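Local coordinates for protein flagellin hook IN motif family (PDB 6XI1) that probably serves as a calcium-stiffened chain of tandem beta-sandwich repeats that extends a bacterial RTX adhesin toward its target, at residues V35-S40 with V127-V132. Sequence-based numbering, arbitrary orientation.
Sequences VTEDES and VNDAAV. With CA (calcium ion), chain M; CA (calcium ion), chain L; CA (calcium ion), chain Q.
The carboxylates of Glu37 and Asp129 share two calcium ions, each group chelating one and bridging to the other through one oxygen. With CG anti to the backbone N (chi1 170°) and an extended chain beyond it, Glu37 carries its carboxylate to the 127-129 loop. There it chelates the first ion, OE1 at 2.5 Å and OE2 at 2.6 Å, while Asp129 chelates the second. Glu37 OE2 and Asp129 OD1, the bridging oxygens, approach to 2.8 Å, a closeness the shared cations presumably offset. Val127 O joins them on the first ion, and Val127 N donates to Glu37 OE1 (2.9 Å, 166°) from 58° above the carboxylate plane, so chelation and this bond together fix the carboxylate's rotation. Val127 CG2 packs against Glu37 CD and Asp38 OD2, both at 3.5 Å, and CG1 meets Thr36 CG2. Asp38 OD2 binds the second ion, its OD1 being engaged by Asn92; two waters and Gln96 finish that shell, and Gln96, Leu98 and Asp162 the first. Asn128 OD1 and Asp129 O bind a third calcium, whose other ligands include Asp160 and Asp220. Such a calcium cluster at the junction of successive beta-sandwich repeats resembles the interdomain linkers of cadherins.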
ATOM      1  N   VAL A  35      60.286  22.594  -9.943  1.00 26.36           N
ATOM      2  CA  VAL A  35      59.182  22.340 -10.904  1.00 24.14           C
ATOM      3  C   VAL A  35      58.011  21.812 -10.070  1.00 27.70           C
ATOM      4  O   VAL A  35      58.243  21.225  -9.001  1.00 21.89           O
ATOM      5  CB  VAL A  35      59.596  21.356 -12.016  1.00 26.00           C
ATOM      6  CG1 VAL A  35      60.703  21.939 -12.894  1.00 28.49           C
ATOM      7  CG2 VAL A  35      60.010  19.992 -11.458  1.00 24.93           C
ATOM      8  N   THR A  36      56.796  22.134 -10.493  1.00 28.85           N
ATOM      9  CA  THR A  36      55.542  21.621  -9.896  1.00 26.38           C
ATOM     10  C   THR A  36      54.924  20.686 -10.929  1.00 23.49           C
ATOM     11  O   THR A  36      54.824  21.053 -12.123  1.00 22.82           O
ATOM     12  CB  THR A  36      54.628  22.771  -9.437  1.00 29.49           C
ATOM     13  OG1 THR A  36      55.381  23.502  -8.465  1.00 29.89           O
ATOM     14  CG2 THR A  36      53.328  22.302  -8.825  1.00 29.16           C
ATOM     15  N   GLU A  37      54.467  19.529 -10.462  1.00 21.75           N
ATOM     16  CA  GLU A  37      53.624  18.602 -11.237  1.00 20.59           C
ATOM     17  C   GLU A  37      52.550  19.402 -11.972  1.00 20.90           C
ATOM     18  O   GLU A  37      51.978  20.297 -11.327  1.00 21.34           O
ATOM     19  CB  GLU A  37      53.016  17.588 -10.266  1.00 21.53           C
ATOM     20  CG  GLU A  37      51.935  16.733 -10.901  1.00 21.84           C
ATOM     21  CD  GLU A  37      51.167  15.847  -9.936  1.00 19.66           C
ATOM     22  OE1 GLU A  37      51.561  15.739  -8.771  1.00 21.35           O
ATOM     23  OE2 GLU A  37      50.202  15.255 -10.378  1.00 21.29           O
ATOM     24  N   ASP A  38      52.334  19.096 -13.245  1.00 23.85           N
ATOM     25  CA  ASP A  38      51.300  19.666 -14.149  1.00 31.77           C
ATOM     26  C   ASP A  38      51.480  21.188 -14.364  1.00 34.58           C
ATOM     27  O   ASP A  38      50.501  21.837 -14.815  1.00 32.39           O
ATOM     28  CB  ASP A  38      49.890  19.330 -13.630  1.00 31.44           C
ATOM     29  CG  ASP A  38      49.616  17.829 -13.514  1.00 31.60           C
ATOM     30  OD1 ASP A  38      50.094  17.069 -14.367  1.00 33.11           O
ATOM     31  OD2 ASP A  38      48.955  17.421 -12.532  1.00 32.53           O
ATOM     32  N   GLU A  39      52.651  21.774 -14.073  1.00 35.39           N
ATOM     33  CA  GLU A  39      52.857  23.241 -14.317  1.00 35.33           C
ATOM     34  C   GLU A  39      52.948  23.439 -15.834  1.00 37.26           C
ATOM     35  O   GLU A  39      52.635  24.551 -16.325  1.00 40.90           O
ATOM     36  CB  GLU A  39      54.062  23.834 -13.573  1.00 35.34           C
ATOM     37  CG  GLU A  39      55.411  23.374 -14.116  1.00 38.64           C
ATOM     38  CD  GLU A  39      56.642  24.036 -13.510  1.00 39.74           C
ATOM     39  OE1 GLU A  39      56.572  24.464 -12.324  1.00 36.63           O
ATOM     40  OE2 GLU A  39      57.669  24.117 -14.221  1.00 42.02           O
ATOM     41  N   SER A  40      53.323  22.380 -16.541  1.00 32.69           N
ATOM     42  CA  SER A  40      53.580  22.357 -17.995  1.00 34.85           C
ATOM     43  C   SER A  40      53.562  20.903 -18.461  1.00 35.68           C
ATOM     44  O   SER A  40      53.669  20.011 -17.613  1.00 36.56           O
ATOM     45  CB  SER A  40      54.915  23.026 -18.306  1.00 37.52           C
ATOM     46  OG  SER A  40      56.007  22.363 -17.662  1.00 39.66           O
ATOM     47  N   VAL A 127      51.026  17.878  -6.935  1.00 20.94           N
ATOM     48  CA  VAL A 127      49.651  18.420  -6.771  1.00 21.30           C
ATOM     49  C   VAL A 127      48.671  17.252  -6.668  1.00 21.01           C
ATOM     50  O   VAL A 127      48.942  16.155  -7.209  1.00 18.56           O
ATOM     51  CB  VAL A 127      49.278  19.374  -7.926  1.00 22.59           C
ATOM     52  CG1 VAL A 127      50.182  20.596  -7.981  1.00 23.59           C
ATOM     53  CG2 VAL A 127      49.280  18.654  -9.245  1.00 22.11           C
ATOM     54  N   ASN A 128      47.520  17.512  -6.052  1.00 23.16           N
ATOM     55  CA  ASN A 128      46.453  16.496  -5.926  1.00 21.06           C
ATOM     56  C   ASN A 128      45.967  16.065  -7.301  1.00 21.34           C
ATOM     57  O   ASN A 128      45.809  16.902  -8.206  1.00 21.87           O
ATOM     58  CB  ASN A 128      45.247  16.957  -5.112  1.00 23.07           C
ATOM     59  CG  ASN A 128      44.354  15.771  -4.819  1.00 24.02           C
ATOM     60  OD1 ASN A 128      44.816  14.772  -4.247  1.00 20.91           O
ATOM     61  ND2 ASN A 128      43.114  15.850  -5.279  1.00 22.98           N
ATOM     62  N   ASP A 129      45.733  14.778  -7.435  1.00 20.31           N
ATOM     63  CA  ASP A 129      44.969  14.170  -8.545  1.00 22.25           C
ATOM     64  C   ASP A 129      43.677  13.667  -7.914  1.00 20.11           C
ATOM     65  O   ASP A 129      43.746  12.957  -6.847  1.00 19.23           O
ATOM     66  CB  ASP A 129      45.751  13.041  -9.224  1.00 23.16           C
ATOM     67  CG  ASP A 129      46.862  13.544 -10.146  1.00 23.64           C
ATOM     68  OD1 ASP A 129      47.878  13.989  -9.617  1.00 22.24           O
ATOM     69  OD2 ASP A 129      46.664  13.519 -11.389  1.00 24.70           O
ATOM     70  N   ALA A 130      42.554  14.059  -8.500  1.00 22.76           N
ATOM     71  CA  ALA A 130      41.221  13.565  -8.089  1.00 22.15           C
ATOM     72  C   ALA A 130      41.226  12.031  -8.106  1.00 21.16           C
ATOM     73  O   ALA A 130      41.718  11.397  -9.064  1.00 22.90           O
ATOM     74  CB  ALA A 130      40.151  14.132  -9.007  1.00 23.84           C
ATOM     75  N   ALA A 131      40.634  11.426  -7.094  1.00 21.30           N
ATOM     76  CA  ALA A 131      40.333   9.977  -7.097  1.00 22.77           C
ATOM     77  C   ALA A 131      39.373   9.658  -8.266  1.00 23.64           C
ATOM     78  O   ALA A 131      38.562  10.533  -8.677  1.00 23.74           O
ATOM     79  CB  ALA A 131      39.767   9.560  -5.768  1.00 20.26           C
ATOM     80  N   VAL A 132      39.465   8.446  -8.781  1.00 19.67           N
ATOM     81  CA  VAL A 132      38.549   7.893  -9.809  1.00 20.99           C
ATOM     82  C   VAL A 132      37.675   6.844  -9.111  1.00 21.14           C
ATOM     83  O   VAL A 132      38.216   5.798  -8.661  1.00 17.58           O
ATOM     84  CB  VAL A 132      39.295   7.310 -11.020  1.00 23.82           C
ATOM     85  CG1 VAL A 132      38.329   6.670 -12.016  1.00 26.32           C
ATOM     86  CG2 VAL A 132      40.118   8.409 -11.694  1.00 26.21           C
TER
HETATM   87 CA    CA M 511      48.285  15.373 -11.688  1.00 26.31          CA
HETATM   88 CA    CA L 510      49.751  14.111  -8.128  1.00 19.30          CA
HETATM   89 CA    CA Q 515      44.426  12.313  -4.896  1.00 18.38          CA
HETATM   90  O   HOH W   1      46.526  16.822 -10.693  1.00 28.89           O
HETATM   91  O   HOH W   2      46.917  15.625 -13.581  1.00 30.17           O